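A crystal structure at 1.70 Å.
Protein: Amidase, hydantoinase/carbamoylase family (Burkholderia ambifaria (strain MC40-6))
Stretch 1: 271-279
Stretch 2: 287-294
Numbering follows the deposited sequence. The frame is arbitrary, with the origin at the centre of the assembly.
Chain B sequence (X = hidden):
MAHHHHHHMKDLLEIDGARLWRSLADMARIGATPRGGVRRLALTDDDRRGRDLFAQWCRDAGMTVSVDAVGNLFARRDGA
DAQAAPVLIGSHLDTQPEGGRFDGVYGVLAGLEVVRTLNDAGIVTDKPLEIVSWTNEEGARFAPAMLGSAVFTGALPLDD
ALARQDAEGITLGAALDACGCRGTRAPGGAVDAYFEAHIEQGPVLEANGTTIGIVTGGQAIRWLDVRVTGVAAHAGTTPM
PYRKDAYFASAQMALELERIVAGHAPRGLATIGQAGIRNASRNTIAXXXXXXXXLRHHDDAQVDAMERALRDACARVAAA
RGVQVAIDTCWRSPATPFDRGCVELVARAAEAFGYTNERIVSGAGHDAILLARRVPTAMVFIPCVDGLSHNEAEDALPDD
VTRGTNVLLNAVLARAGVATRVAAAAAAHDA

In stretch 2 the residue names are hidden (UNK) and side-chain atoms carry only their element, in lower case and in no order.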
# COMPACT_ATOMS: atom_id res chain seq x y z
N THR B 271 4.54 14.74 3.41
CA THR B 271 3.54 13.95 2.72
C THR B 271 4.01 12.52 2.66
O THR B 271 5.12 12.26 2.18
CB THR B 271 3.34 14.46 1.29
OG1 THR B 271 3.19 15.89 1.27
CG2 THR B 271 2.13 13.79 0.65
N ILE B 272 3.17 11.58 3.10
CA ILE B 272 3.43 10.16 2.90
C ILE B 272 2.54 9.76 1.73
O ILE B 272 1.32 9.57 1.88
CB ILE B 272 3.16 9.33 4.16
CG1 ILE B 272 4.16 9.75 5.26
CG2 ILE B 272 3.26 7.84 3.82
CD1 ILE B 272 3.86 9.07 6.62
N GLY B 273 3.14 9.69 0.55
CA GLY B 273 2.41 9.45 -0.67
C GLY B 273 2.32 8.01 -1.12
O GLY B 273 1.42 7.65 -1.88
N GLN B 274 3.24 7.15 -0.69
CA GLN B 274 3.17 5.74 -0.99
C GLN B 274 3.35 4.96 0.30
O GLN B 274 4.12 5.38 1.16
CB GLN B 274 4.26 5.29 -2.00
CG GLN B 274 4.26 6.07 -3.29
CD GLN B 274 5.33 5.62 -4.26
OE1 GLN B 274 6.24 4.84 -3.91
NE2 GLN B 274 5.23 6.08 -5.48
N ALA B 275 2.59 3.88 0.45
CA ALA B 275 2.71 3.08 1.66
C ALA B 275 2.04 1.74 1.43
O ALA B 275 1.01 1.65 0.73
CB ALA B 275 2.09 3.79 2.87
N GLY B 276 2.62 0.70 2.02
CA GLY B 276 2.02 -0.62 1.88
C GLY B 276 2.58 -1.60 2.88
O GLY B 276 3.74 -1.51 3.30
N ILE B 277 1.75 -2.56 3.25
CA ILE B 277 2.18 -3.74 3.99
C ILE B 277 2.60 -4.77 2.96
O ILE B 277 1.80 -5.14 2.10
CB ILE B 277 1.05 -4.27 4.88
CG1 ILE B 277 0.63 -3.21 5.90
CG2 ILE B 277 1.49 -5.57 5.58
CD1 ILE B 277 -0.62 -3.60 6.68
N ARG B 278 3.85 -5.23 3.05
CA ARG B 278 4.37 -6.20 2.10
C ARG B 278 4.05 -7.64 2.50
O ARG B 278 3.94 -7.97 3.69
CB ARG B 278 5.89 -6.03 1.97
CG ARG B 278 6.32 -4.66 1.43
CD ARG B 278 7.83 -4.63 1.17
NE ARG B 278 8.28 -5.80 0.42
CZ ARG B 278 8.56 -5.80 -0.88
NH1 ARG B 278 8.46 -4.67 -1.58
NH2 ARG B 278 8.95 -6.92 -1.48
N ASN B 279 3.93 -8.51 1.50
CA ASN B 279 3.60 -9.92 1.71
C ASN B 279 2.41 -10.07 2.65
O ASN B 279 2.41 -10.84 3.61
CB ASN B 279 4.82 -10.69 2.22
CG ASN B 279 5.94 -10.70 1.20
OD1 ASN B 279 5.82 -11.33 0.16
ND2 ASN B 279 7.01 -9.95 1.46
N UNK B 287 4.61 -7.61 9.32
CA UNK B 287 6.00 -7.70 9.70
C UNK B 287 6.91 -6.83 8.86
O UNK B 287 8.11 -6.72 9.16
N UNK B 288 6.40 -6.23 7.78
CA UNK B 288 7.24 -5.54 6.81
C UNK B 288 6.39 -4.45 6.17
O UNK B 288 5.49 -4.76 5.38
c UNK B 288 7.77 -6.53 5.75
o UNK B 288 9.18 -4.76 4.97
c UNK B 288 8.78 -5.93 4.79
o UNK B 288 9.18 -6.64 3.84
N UNK B 289 6.64 -3.20 6.54
CA UNK B 289 5.86 -2.07 6.06
C UNK B 289 6.82 -1.06 5.46
O UNK B 289 7.86 -0.76 6.06
c UNK B 289 4.09 -2.40 7.87
c UNK B 289 4.29 -0.20 6.63
c UNK B 289 5.06 -1.39 7.19
N UNK B 290 6.49 -0.56 4.28
CA UNK B 290 7.29 0.49 3.65
C UNK B 290 6.40 1.70 3.41
O UNK B 290 5.22 1.57 3.10
c UNK B 290 8.98 -1.06 2.54
o UNK B 290 6.90 -0.40 1.41
c UNK B 290 7.92 0.05 2.32
N UNK B 291 6.96 2.89 3.57
CA UNK B 291 6.25 4.07 3.11
C UNK B 291 7.28 5.11 2.69
O UNK B 291 8.45 5.01 3.05
c UNK B 291 6.31 6.29 5.74
c UNK B 291 6.13 4.02 6.47
c UNK B 291 5.95 4.97 5.48
c UNK B 291 7.05 5.70 7.96
c UNK B 291 6.87 6.65 6.97
c UNK B 291 6.68 4.37 7.71
c UNK B 291 5.30 4.61 4.17
N UNK B 292 6.84 6.08 1.89
CA UNK B 292 7.72 7.15 1.44
C UNK B 292 7.36 8.43 2.18
O UNK B 292 6.23 8.62 2.64
c UNK B 292 8.01 6.14 -0.84
o UNK B 292 6.29 7.81 -0.43
c UNK B 292 7.63 7.40 -0.08
N UNK B 293 8.35 9.32 2.31
CA UNK B 293 8.13 10.63 2.89
C UNK B 293 8.64 11.68 1.91
O UNK B 293 9.78 11.58 1.45
c UNK B 293 8.55 12.17 4.77
c UNK B 293 8.30 9.78 5.27
c UNK B 293 8.83 10.80 4.25
N UNK B 294 7.81 12.67 1.61
CA UNK B 294 8.21 13.87 0.90
C UNK B 294 8.23 15.00 1.92
O UNK B 294 7.20 15.31 2.53
o UNK B 294 7.37 16.53 -0.39
c UNK B 294 7.21 14.14 -0.24
c UNK B 294 7.46 15.45 -1.00
o UNK B 294 7.66 15.37 -2.24
O HOH W 1 5.36 17.36 1.26
O HOH W 2 5.91 10.55 -0.17
O HOH W 3 4.30 -8.15 6.35
O HOH W 4 8.13 -8.97 3.49

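Position 287 has no side-chain atoms. Its backbone N gives a hydrogen bond to water 3, 3.0 Å away, and that water donates to Arg-278 O at 2.7 Å. This is Gly-287.

Position 288 has two carbons, the second carrying two oxygens. One oxygen lies at the edge of the Arg-278 guanidinium, near its plane, in a long salt bridge of 3.6 Å to Arg-278 NE. This is a short carboxylate, Asp-288, and the oxygen is OD2. Water 4 links Asp-288 OD2 (2.6 Å) to Asn-279 ND2 (2.5 Å). On the backbone, Arg-278 N donates to Asp-288 O at 2.9 Å.

Position 289 has three carbons, one carrying the other two. One branch carbon is 4.1 Å from Ile-277 CG1, an apolar contact within a non-hydrogen-bonded pair. The branch at CB makes it Val-289, and the touching atom is CG2.

Position 290 has a carbon carrying one oxygen and one carbon. The branch carbon lies 4.0 Å from Arg-278 CD. It is Thr-290. It is paired with Gly-276, which has no side chain. Two backbone bonds close this pair: Gly-276 N to Thr-290 O at 2.9 Å, and Thr-290 N to Gly-276 O at 3.1 Å.

Position 291 has one carbon leading to a six-carbon ring with no oxygen. Its CB packs 3.6 Å from Ala-275 CB, and a ring carbon is 3.8 Å from Ile-272 CD1. It is Phe-291, and the ring carbon is CD2.

Position 292 again has a carbon carrying one oxygen and one carbon. The oxygen accepts from Gln-274 N at 3.1 Å and donates to water 2 at 2.8 Å. Hence Thr-292, with OG1 as that oxygen. The same water donates to Thr-271 O and accepts from Gly-273 N, both at 3.0 Å. Thr-292 N donates to Gln-274 O at 2.9 Å.

Position 293 has three carbons branching at CB. One branch carbon is 4.1 Å from Ile-272 CG1. This is Val-293, and the atom is CG2.

Position 294 has two carbons, the second carrying two oxygens. Its CB is 4.2 Å from Thr-271 CB. This is Asp-294. Water 1 bonds Asp-294 OD1 at 2.7 Å and Thr-271 OG1 at 2.6 Å. The backbones pair through Thr-271 N to Asp-294 O at 2.9 Å and Asp-294 N to Thr-271 O at 2.8 Å.

The contact is an antiparallel pairing that buries 672 Å², both sides summed. Its register shifts by one residue between Thr-271 and Ala-275, and Thr-292 and water 2 serve the backbone there. Ala-275, Ile-277, Val-289 and Phe-291 share one sheet face. Backbone bonds hold the strands together, while apolar packing and the Arg-278 to Asp-288 salt bridge add to them.

Stretch 2 287-294: GDVTFTVD
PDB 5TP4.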